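Local atomic coordinates of probable thiosulfate sulfurtransferase (Thermus thermophilus, PDB entry 2EG4), a protein that probably transfers the sulfane sulfur of thiosulfate to an acceptor such as cyanide, as rhodaneses do, and binds a zinc ion. Residues Pro4-Val10 with Gly59-Pro63; Leu9-Arg15 with Leu23-Leu29; Leu51-Thr57 with Glu109-Ala115. One frame throughout, in Å; residues are numbered along the deposited sequence.

Contact 1 of 3, residues Pro4-Val10 with Gly59-Pro63; sequences PEDAVLV and GLRSP
Both outer nitrogens of Arg61 close on one backbone carbonyl: NH1 lies 2.7 Å and NH2 2.9 Å from Asp6 O, each donating a hydrogen bond. With chi1 p and chi2 and chi3 t, the extended Arg61 side chain reaches across to Asp6, and Val8 CG2 covers one guanidinium face, 3.7 Å from CZ. Asp6 has positive phi (51/44), a turn conformation before the chain extends from Ala7 onward. Val8 N then donates to Pro63 O at 3.0 Å, with Ala7 CA 3.2 Å from the same oxygen in a CA-H...O contact. This bond opens the pairing of two neighbouring parallel strands of the rhodanese-like sheet, 8-11 and 64-67; Ala7 and Pro63 have CA atoms 5.0 Å apart. Gly59, at 63/40, ends helix 41-57 in a Schellman motif, a positive phi that suits glycine. Pro63 follows a cis peptide bond, its CG meeting Pro4 CG at 3.8 Å and Ala7 CB at 3.9 Å. Deeper, Leu60 CD2 packs on Val8 CG1 (3.7 Å) and Val10 CG2 (3.9 Å).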
loop_
_atom_site.group_PDB
_atom_site.type_symbol
_atom_site.label_atom_id
_atom_site.label_comp_id
_atom_site.label_asym_id
_atom_site.label_seq_id
_atom_site.Cartn_x
_atom_site.Cartn_y
_atom_site.Cartn_z
ATOM N N PRO A 4 -17.739 -6.380 7.193
ATOM C CA PRO A 4 -18.426 -5.311 7.920
ATOM C C PRO A 4 -19.734 -4.981 7.185
ATOM O O PRO A 4 -19.902 -5.317 6.018
ATOM C CB PRO A 4 -17.422 -4.160 7.863
ATOM C CG PRO A 4 -16.732 -4.382 6.528
ATOM C CD PRO A 4 -16.499 -5.884 6.559
ATOM N N GLU A 5 -20.657 -4.301 7.852
ATOM C CA GLU A 5 -21.933 -3.971 7.222
ATOM C C GLU A 5 -21.907 -2.884 6.159
ATOM O O GLU A 5 -21.175 -1.895 6.276
ATOM C CB GLU A 5 -22.958 -3.558 8.284
ATOM C CG GLU A 5 -23.146 -4.587 9.352
ATOM C CD GLU A 5 -23.476 -5.947 8.759
ATOM O OE1 GLU A 5 -24.518 -6.046 8.079
ATOM O OE2 GLU A 5 -22.678 -6.889 8.976
ATOM N N ASP A 6 -22.722 -3.085 5.128
ATOM C CA ASP A 6 -22.903 -2.133 4.028
ATOM C C ASP A 6 -21.603 -1.673 3.412
ATOM O O ASP A 6 -21.415 -0.480 3.139
ATOM C CB ASP A 6 -23.665 -0.901 4.516
ATOM C CG ASP A 6 -24.925 -1.259 5.273
ATOM O OD1 ASP A 6 -25.806 -1.926 4.683
ATOM O OD2 ASP A 6 -25.030 -0.872 6.461
ATOM N N ALA A 7 -20.706 -2.616 3.179
ATOM C CA ALA A 7 -19.425 -2.259 2.611
ATOM C C ALA A 7 -19.487 -2.051 1.119
ATOM O O ALA A 7 -20.374 -2.567 0.428
ATOM C CB ALA A 7 -18.406 -3.334 2.936
ATOM N N VAL A 8 -18.556 -1.242 0.619
ATOM C CA VAL A 8 -18.443 -1.069 -0.812
ATOM C C VAL A 8 -17.275 -2.002 -1.083
ATOM O O VAL A 8 -16.258 -1.972 -0.376
ATOM C CB VAL A 8 -18.064 0.363 -1.226
ATOM C CG1 VAL A 8 -17.742 0.395 -2.722
ATOM C CG2 VAL A 8 -19.243 1.305 -0.951
ATOM N N LEU A 9 -17.436 -2.844 -2.090
ATOM C CA LEU A 9 -16.397 -3.798 -2.443
ATOM C C LEU A 9 -15.522 -3.265 -3.577
ATOM O O LEU A 9 -16.020 -2.691 -4.534
ATOM C CB LEU A 9 -17.063 -5.104 -2.888
ATOM C CG LEU A 9 -17.879 -5.779 -1.791
ATOM C CD1 LEU A 9 -18.782 -6.870 -2.385
ATOM C CD2 LEU A 9 -16.944 -6.347 -0.767
ATOM N N VAL A 10 -14.208 -3.462 -3.444
ATOM C CA VAL A 10 -13.229 -3.047 -4.452
ATOM C C VAL A 10 -12.375 -4.268 -4.798
ATOM O O VAL A 10 -11.757 -4.865 -3.935
ATOM C CB VAL A 10 -12.332 -1.904 -3.925
ATOM C CG1 VAL A 10 -11.205 -1.584 -4.934
ATOM C CG2 VAL A 10 -13.223 -0.676 -3.681
ATOM N N GLY A 59 -17.898 6.040 -6.098
ATOM C CA GLY A 59 -18.959 5.927 -5.109
ATOM C C GLY A 59 -18.486 5.207 -3.863
ATOM O O GLY A 59 -19.211 4.387 -3.289
ATOM N N LEU A 60 -17.258 5.512 -3.444
ATOM C CA LEU A 60 -16.664 4.904 -2.269
ATOM C C LEU A 60 -17.079 5.624 -1.000
ATOM O O LEU A 60 -17.345 6.835 -1.006
ATOM C CB LEU A 60 -15.141 4.910 -2.370
ATOM C CG LEU A 60 -14.486 4.211 -3.553
ATOM C CD1 LEU A 60 -12.968 4.200 -3.362
ATOM C CD2 LEU A 60 -15.018 2.782 -3.636
ATOM N N ARG A 61 -17.126 4.862 0.084
ATOM C CA ARG A 61 -17.495 5.350 1.407
ATOM C C ARG A 61 -17.161 4.224 2.376
ATOM O O ARG A 61 -17.188 3.052 1.991
ATOM C CB ARG A 61 -18.989 5.638 1.463
ATOM C CG ARG A 61 -19.831 4.463 1.003
ATOM C CD ARG A 61 -21.294 4.633 1.353
ATOM N NE ARG A 61 -22.068 3.450 0.989
ATOM C CZ ARG A 61 -21.851 2.235 1.484
ATOM N NH1 ARG A 61 -20.879 2.038 2.370
ATOM N NH2 ARG A 61 -22.601 1.213 1.084
ATOM N N SER A 62 -16.837 4.563 3.619
ATOM C CA SER A 62 -16.514 3.538 4.608
ATOM C C SER A 62 -17.747 2.710 4.951
ATOM O O SER A 62 -18.862 3.238 5.043
ATOM C CB SER A 62 -15.985 4.160 5.891
ATOM O OG SER A 62 -14.781 4.855 5.668
ATOM N N PRO A 63 -17.566 1.399 5.169
ATOM C CA PRO A 63 -16.287 0.689 5.107
ATOM C C PRO A 63 -16.069 0.146 3.704
ATOM O O PRO A 63 -17.026 -0.102 2.965
ATOM C CB PRO A 63 -16.483 -0.434 6.116
ATOM C CG PRO A 63 -17.908 -0.827 5.838
ATOM C CD PRO A 63 -18.625 0.519 5.703
HETATM O O HOH W 1 -21.762 2.279 4.740
#

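Contact 2 of 3, residues Leu9-Arg15 with Leu23-Leu29; sequences LVDTRPR and LPGARHL. With SO4 (sulfate ion), chain F.
His28 lies across the turn that leaves strand 8-11: its ring, with chi1 t, turns an edge to Arg13, NE2 donating to Arg13 O at 2.7 Å. On the other nitrogen, His28 ND1 donates to sulfate O4 (2.6 Å). Arg15, in the first turn of helix 15-20, holds the same ion through NE to O1 (2.7 Å) and NH2 to O4 (2.9 Å), a basic pair well suited to an anion that probably came from the crystallisation liquor. The backbones run parallel, with Val10 beside Arg27 (CA-CA 4.9 Å) and Asp11 beside His28 (5.0 Å). Arg27 N donates to Leu9 O (2.9 Å), Asp11 N to Arg27 O (2.8 Å) and Leu29 N to Asp11 O (3.1 Å). This is the right-handed beta-alpha-beta crossover of the rhodanese-like fold, with strand 27-28 at the sheet edge. Asp11 OD1 accepts from Arg13 N (3.1 Å), forming an Asx turn, and its carboxylate salt-bridges the same arginine, Arg13 NH2 to Asp11 OD2 at 2.8 Å; Arg13 NH2 also reaches Gly21 O. A type II turn from Leu23 to Ala26 leads into the second strand, and Gly25 (82/-4) takes the position where a side chain would clash with the preceding carbonyl. Val10 CG1 packs on Leu29 CB at 3.6 Å, while Leu9 CB meets Ala26 CB at 3.8 Å and Leu9 CD1 meets Leu23 CB at 3.9 Å.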
loop_
_atom_site.group_PDB
_atom_site.type_symbol
_atom_site.label_atom_id
_atom_site.label_comp_id
_atom_site.label_asym_id
_atom_site.label_seq_id
_atom_site.Cartn_x
_atom_site.Cartn_y
_atom_site.Cartn_z
ATOM N N LEU A 9 -17.436 -2.844 -2.090
ATOM C CA LEU A 9 -16.397 -3.798 -2.443
ATOM C C LEU A 9 -15.522 -3.265 -3.577
ATOM O O LEU A 9 -16.020 -2.691 -4.534
ATOM C CB LEU A 9 -17.063 -5.104 -2.888
ATOM C CG LEU A 9 -17.879 -5.779 -1.791
ATOM C CD1 LEU A 9 -18.782 -6.870 -2.385
ATOM C CD2 LEU A 9 -16.944 -6.347 -0.767
ATOM N N VAL A 10 -14.208 -3.462 -3.444
ATOM C CA VAL A 10 -13.229 -3.047 -4.452
ATOM C C VAL A 10 -12.375 -4.268 -4.798
ATOM O O VAL A 10 -11.757 -4.865 -3.935
ATOM C CB VAL A 10 -12.332 -1.904 -3.925
ATOM C CG1 VAL A 10 -11.205 -1.584 -4.934
ATOM C CG2 VAL A 10 -13.223 -0.676 -3.681
ATOM N N ASP A 11 -12.379 -4.611 -6.083
ATOM C CA ASP A 11 -11.683 -5.766 -6.658
ATOM C C ASP A 11 -10.367 -5.248 -7.254
ATOM O O ASP A 11 -10.399 -4.477 -8.217
ATOM C CB ASP A 11 -12.592 -6.300 -7.774
ATOM C CG ASP A 11 -12.142 -7.634 -8.347
ATOM O OD1 ASP A 11 -10.920 -7.906 -8.404
ATOM O OD2 ASP A 11 -13.049 -8.403 -8.766
ATOM N N THR A 12 -9.219 -5.677 -6.713
ATOM C CA THR A 12 -7.931 -5.170 -7.220
ATOM C C THR A 12 -7.246 -6.073 -8.247
ATOM O O THR A 12 -6.086 -5.864 -8.596
ATOM C CB THR A 12 -6.971 -4.877 -6.040
ATOM O OG1 THR A 12 -6.535 -6.097 -5.431
ATOM C CG2 THR A 12 -7.709 -4.097 -4.968
ATOM N N ARG A 13 -7.963 -7.075 -8.741
ATOM C CA ARG A 13 -7.402 -7.981 -9.734
ATOM C C ARG A 13 -7.311 -7.302 -11.093
ATOM O O ARG A 13 -7.911 -6.249 -11.319
ATOM C CB ARG A 13 -8.296 -9.226 -9.866
ATOM C CG ARG A 13 -8.404 -10.021 -8.568
ATOM C CD ARG A 13 -9.370 -11.209 -8.766
ATOM N NE ARG A 13 -10.726 -10.719 -9.056
ATOM C CZ ARG A 13 -11.677 -11.443 -9.650
ATOM N NH1 ARG A 13 -11.429 -12.698 -10.029
ATOM N NH2 ARG A 13 -12.871 -10.915 -9.879
ATOM N N PRO A 14 -6.544 -7.894 -12.019
ATOM C CA PRO A 14 -6.430 -7.311 -13.358
ATOM C C PRO A 14 -7.837 -7.276 -13.988
ATOM O O PRO A 14 -8.711 -8.116 -13.679
ATOM C CB PRO A 14 -5.491 -8.281 -14.075
ATOM C CG PRO A 14 -4.599 -8.758 -12.969
ATOM C CD PRO A 14 -5.586 -9.000 -11.831
ATOM N N ARG A 15 -8.069 -6.317 -14.874
ATOM C CA ARG A 15 -9.380 -6.179 -15.486
ATOM C C ARG A 15 -9.953 -7.450 -16.116
ATOM O O ARG A 15 -11.143 -7.706 -15.988
ATOM C CB ARG A 15 -9.376 -5.020 -16.505
ATOM C CG ARG A 15 -10.721 -4.795 -17.202
ATOM C CD ARG A 15 -10.854 -3.351 -17.712
ATOM N NE ARG A 15 -11.411 -2.454 -16.697
ATOM C CZ ARG A 15 -12.690 -2.441 -16.321
ATOM N NH1 ARG A 15 -13.558 -3.276 -16.879
ATOM N NH2 ARG A 15 -13.101 -1.598 -15.375
ATOM N N LEU A 23 -17.521 -9.755 -7.489
ATOM C CA LEU A 23 -18.626 -9.776 -6.540
ATOM C C LEU A 23 -19.673 -8.740 -6.956
ATOM O O LEU A 23 -19.353 -7.679 -7.488
ATOM C CB LEU A 23 -18.134 -9.520 -5.116
ATOM C CG LEU A 23 -17.671 -10.785 -4.366
ATOM C CD1 LEU A 23 -16.495 -11.459 -5.088
ATOM C CD2 LEU A 23 -17.255 -10.405 -2.949
ATOM N N PRO A 24 -20.955 -9.050 -6.734
ATOM C CA PRO A 24 -21.990 -8.078 -7.127
ATOM C C PRO A 24 -21.726 -6.691 -6.551
ATOM O O PRO A 24 -21.506 -6.542 -5.348
ATOM C CB PRO A 24 -23.274 -8.695 -6.567
ATOM C CG PRO A 24 -23.001 -10.183 -6.696
ATOM C CD PRO A 24 -21.541 -10.307 -6.237
ATOM N N GLY A 25 -21.748 -5.688 -7.415
ATOM C CA GLY A 25 -21.548 -4.324 -6.955
ATOM C C GLY A 25 -20.099 -3.907 -6.747
ATOM O O GLY A 25 -19.829 -2.754 -6.433
ATOM N N ALA A 26 -19.163 -4.834 -6.927
ATOM C CA ALA A 26 -17.754 -4.479 -6.716
ATOM C C ALA A 26 -17.193 -3.584 -7.805
ATOM O O ALA A 26 -17.462 -3.768 -8.988
ATOM C CB ALA A 26 -16.910 -5.752 -6.599
ATOM N N ARG A 27 -16.424 -2.577 -7.391
ATOM C CA ARG A 27 -15.784 -1.688 -8.350
ATOM C C ARG A 27 -14.411 -2.269 -8.660
ATOM O O ARG A 27 -13.844 -2.959 -7.824
ATOM C CB ARG A 27 -15.553 -0.294 -7.743
ATOM C CG ARG A 27 -16.769 0.599 -7.612
ATOM C CD ARG A 27 -17.708 0.128 -6.545
ATOM N NE ARG A 27 -18.542 1.232 -6.068
ATOM C CZ ARG A 27 -19.797 1.097 -5.659
ATOM N NH1 ARG A 27 -20.383 -0.094 -5.688
ATOM N NH2 ARG A 27 -20.448 2.140 -5.170
ATOM N N HIS A 28 -13.885 -1.972 -9.845
ATOM C CA HIS A 28 -12.548 -2.416 -10.220
ATOM C C HIS A 28 -11.590 -1.284 -9.925
ATOM O O HIS A 28 -11.823 -0.152 -10.355
ATOM C CB HIS A 28 -12.437 -2.693 -11.706
ATOM C CG HIS A 28 -11.056 -3.092 -12.122
ATOM N ND1 HIS A 28 -10.239 -2.285 -12.888
ATOM C CD2 HIS A 28 -10.319 -4.183 -11.803
ATOM C CE1 HIS A 28 -9.058 -2.865 -13.027
ATOM N NE2 HIS A 28 -9.081 -4.016 -12.377
ATOM N N LEU A 29 -10.499 -1.579 -9.215
ATOM C CA LEU A 29 -9.488 -0.551 -8.942
ATOM C C LEU A 29 -8.121 -1.181 -8.650
ATOM O O LEU A 29 -8.011 -2.010 -7.750
ATOM C CB LEU A 29 -9.870 0.301 -7.735
ATOM C CG LEU A 29 -8.855 1.431 -7.450
ATOM C CD1 LEU A 29 -8.800 2.436 -8.617
ATOM C CD2 LEU A 29 -9.240 2.121 -6.142
HETATM S S SO4 F . -10.014 0.359 -15.008
HETATM O O1 SO4 F . -9.456 -0.799 -15.780
HETATM O O2 SO4 F . -8.907 1.045 -14.262
HETATM O O3 SO4 F . -10.653 1.328 -15.958
HETATM O O4 SO4 F . -11.040 -0.137 -14.032
HETATM O O HOH W 2 -19.904 -2.775 -3.504
#

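Contact 3 of 3, residues Leu51-Thr57 with Glu109-Ala115; sequences LTELFQT and ERTEVVA
Residues 109-115, in the loop between strand 89-92 and helix 125-129, run largely extended along the last two turns of helix 41-57, antiparallel to it: the closest CA pairs are Gln56 with Thr111 and Thr52 with Ala115, both 4.6 Å. Gln56, with chi1 m and chi2 t, stretches its amide between two partners, NE2 donating to Val113 O (2.9 Å) and OE1 accepting from Arg110 NH2 (2.8 Å); an amide suits this place because it both gives and takes. Arg110, m at chi1, t at chi2 and p at chi3, folds back over the helix end so that Gln56 CB and Thr57 N lie over one guanidinium face. Its edge meets Glu53, whose t,p side chain starts away from the loop but bends back to a two-pronged salt bridge: Arg110 NH2 to Glu53 OE1 at 2.9 Å and Arg110 NH1 to Glu53 OE2 at 3.1 Å. Thr52 (m) accepts from Ala115 N through OG1 at 2.8 Å, and a weak bond joins Thr111 N to Gln56 O (3.1 Å). Inward, Phe55 (m) places CB 3.4 Å from Val113 CG1 and CE2 3.7 Å from Ala115 CB, the small methyl fitting beside the ring; Leu82 of helix 73-84 also touches Phe55. The salt bridge lies outside, the apolar pairs on the buried side, and side-chain-to-backbone bonds substitute for the regular hydrogen bonding the irregular segment lacks.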
loop_
_atom_site.group_PDB
_atom_site.type_symbol
_atom_site.label_atom_id
_atom_site.label_comp_id
_atom_site.label_asym_id
_atom_site.label_seq_id
_atom_site.Cartn_x
_atom_site.Cartn_y
_atom_site.Cartn_z
ATOM N N LEU A 51 -7.459 11.599 -4.369
ATOM C CA LEU A 51 -8.207 10.531 -3.702
ATOM C C LEU A 51 -9.674 10.945 -3.581
ATOM O O LEU A 51 -10.564 10.132 -3.770
ATOM C CB LEU A 51 -7.616 10.232 -2.328
ATOM C CG LEU A 51 -6.247 9.533 -2.389
ATOM C CD1 LEU A 51 -5.547 9.547 -1.032
ATOM C CD2 LEU A 51 -6.449 8.081 -2.831
ATOM N N THR A 52 -9.936 12.212 -3.277
ATOM C CA THR A 52 -11.338 12.656 -3.191
ATOM C C THR A 52 -12.059 12.390 -4.508
ATOM O O THR A 52 -13.184 11.879 -4.528
ATOM C CB THR A 52 -11.447 14.168 -2.920
ATOM O OG1 THR A 52 -11.066 14.433 -1.574
ATOM C CG2 THR A 52 -12.878 14.645 -3.099
ATOM N N GLU A 53 -11.409 12.742 -5.611
ATOM C CA GLU A 53 -12.006 12.574 -6.930
ATOM C C GLU A 53 -12.266 11.102 -7.213
ATOM O O GLU A 53 -13.313 10.733 -7.746
ATOM C CB GLU A 53 -11.093 13.147 -8.008
ATOM C CG GLU A 53 -11.542 12.850 -9.419
ATOM C CD GLU A 53 -12.918 13.419 -9.750
ATOM O OE1 GLU A 53 -13.407 14.305 -9.021
ATOM O OE2 GLU A 53 -13.506 12.978 -10.761
ATOM N N LEU A 54 -11.302 10.274 -6.841
ATOM C CA LEU A 54 -11.415 8.832 -7.042
ATOM C C LEU A 54 -12.540 8.249 -6.204
ATOM O O LEU A 54 -13.351 7.455 -6.697
ATOM C CB LEU A 54 -10.094 8.165 -6.668
ATOM C CG LEU A 54 -10.044 6.636 -6.796
ATOM C CD1 LEU A 54 -10.116 6.201 -8.252
ATOM C CD2 LEU A 54 -8.738 6.155 -6.182
ATOM N N PHE A 55 -12.583 8.630 -4.933
ATOM C CA PHE A 55 -13.616 8.145 -4.026
ATOM C C PHE A 55 -15.006 8.526 -4.533
ATOM O O PHE A 55 -15.929 7.710 -4.510
ATOM C CB PHE A 55 -13.425 8.730 -2.631
ATOM C CG PHE A 55 -12.144 8.307 -1.934
ATOM C CD1 PHE A 55 -11.253 7.420 -2.523
ATOM C CD2 PHE A 55 -11.859 8.795 -0.662
ATOM C CE1 PHE A 55 -10.077 7.020 -1.846
ATOM C CE2 PHE A 55 -10.707 8.410 0.013
ATOM C CZ PHE A 55 -9.813 7.520 -0.575
ATOM N N GLN A 56 -15.158 9.764 -4.996
ATOM C CA GLN A 56 -16.459 10.207 -5.494
ATOM C C GLN A 56 -16.858 9.515 -6.790
ATOM O O GLN A 56 -18.002 9.082 -6.948
ATOM C CB GLN A 56 -16.464 11.728 -5.689
ATOM C CG GLN A 56 -16.155 12.479 -4.412
ATOM C CD GLN A 56 -16.438 13.965 -4.521
ATOM O OE1 GLN A 56 -16.383 14.541 -5.608
ATOM N NE2 GLN A 56 -16.720 14.596 -3.389
ATOM N N THR A 57 -15.916 9.391 -7.713
ATOM C CA THR A 57 -16.191 8.762 -8.997
ATOM C C THR A 57 -16.578 7.292 -8.844
ATOM O O THR A 57 -17.441 6.806 -9.578
ATOM C CB THR A 57 -14.984 8.890 -9.955
ATOM O OG1 THR A 57 -14.710 10.277 -10.197
ATOM C CG2 THR A 57 -15.297 8.247 -11.291
ATOM N N GLU A 109 -23.263 6.311 -8.651
ATOM C CA GLU A 109 -23.546 7.730 -8.760
ATOM C C GLU A 109 -22.486 8.342 -7.852
ATOM O O GLU A 109 -22.252 7.841 -6.750
ATOM C CB GLU A 109 -24.946 8.053 -8.236
ATOM C CG GLU A 109 -26.063 7.819 -9.247
ATOM C CD GLU A 109 -27.438 8.153 -8.686
ATOM O OE1 GLU A 109 -27.599 9.255 -8.112
ATOM O OE2 GLU A 109 -28.360 7.318 -8.823
ATOM N N ARG A 110 -21.833 9.399 -8.319
ATOM C CA ARG A 110 -20.787 10.059 -7.543
ATOM C C ARG A 110 -21.158 10.325 -6.093
ATOM O O ARG A 110 -22.079 11.095 -5.826
ATOM C CB ARG A 110 -20.421 11.402 -8.167
ATOM C CG ARG A 110 -19.752 11.341 -9.514
ATOM C CD ARG A 110 -19.344 12.746 -9.926
ATOM N NE ARG A 110 -18.353 13.336 -9.022
ATOM C CZ ARG A 110 -17.037 13.258 -9.201
ATOM N NH1 ARG A 110 -16.547 12.615 -10.250
ATOM N NH2 ARG A 110 -16.207 13.834 -8.342
ATOM N N THR A 111 -20.457 9.698 -5.151
ATOM C CA THR A 111 -20.740 9.977 -3.749
ATOM C C THR A 111 -20.141 11.363 -3.523
ATOM O O THR A 111 -19.497 11.907 -4.419
ATOM C CB THR A 111 -20.088 8.941 -2.778
ATOM O OG1 THR A 111 -18.719 8.724 -3.128
ATOM C CG2 THR A 111 -20.839 7.614 -2.828
ATOM N N GLU A 112 -20.356 11.947 -2.349
ATOM C CA GLU A 112 -19.817 13.278 -2.086
ATOM C C GLU A 112 -18.767 13.244 -0.993
ATOM O O GLU A 112 -18.424 14.271 -0.401
ATOM C CB GLU A 112 -20.943 14.245 -1.709
ATOM C CG GLU A 112 -21.825 14.640 -2.888
ATOM C CD GLU A 112 -22.884 15.659 -2.513
ATOM O OE1 GLU A 112 -23.742 15.335 -1.661
ATOM O OE2 GLU A 112 -22.855 16.784 -3.065
ATOM N N VAL A 113 -18.259 12.047 -0.739
ATOM C CA VAL A 113 -17.238 11.835 0.265
ATOM C C VAL A 113 -16.017 12.677 -0.086
ATOM O O VAL A 113 -15.744 12.940 -1.256
ATOM C CB VAL A 113 -16.816 10.352 0.309
ATOM C CG1 VAL A 113 -16.179 9.970 -1.013
ATOM C CG2 VAL A 113 -15.848 10.104 1.460
ATOM N N VAL A 114 -15.285 13.104 0.931
ATOM C CA VAL A 114 -14.088 13.896 0.701
ATOM C C VAL A 114 -12.953 13.237 1.453
ATOM O O VAL A 114 -13.075 12.932 2.637
ATOM C CB VAL A 114 -14.267 15.341 1.210
ATOM C CG1 VAL A 114 -12.973 16.117 1.038
ATOM C CG2 VAL A 114 -15.396 16.010 0.444
ATOM N N ALA A 115 -11.847 13.004 0.763
ATOM C CA ALA A 115 -10.702 12.372 1.395
ATOM C C ALA A 115 -10.076 13.297 2.427
ATOM O O ALA A 115 -10.127 14.515 2.291
ATOM C CB ALA A 115 -9.661 11.995 0.335
#

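All three contacts lie in the N-terminal rhodanese-like half, on one side of the chain's centre and away from the zinc site of the other half. Contacts 1 and 2 share Leu9 and Val10 of strand 8-11, centres about 12 Å apart; contact 2 is nested inside the loop contact 1 closes, and a weak hydrogen bond from Arg27 NH2 to Gly59 O joins them. Contact 3 lies about 13 Å from contact 1 and 16 Å from contact 2, centre to centre. It follows contact 2 in series and crosses contact 1, linked by Leu60, whose O hydrogen-bonds Thr111 OG1 and N probably Phe55 O. Leu29 packs on Leu54 of helix 41-57, along which contact 3 lays 109-115.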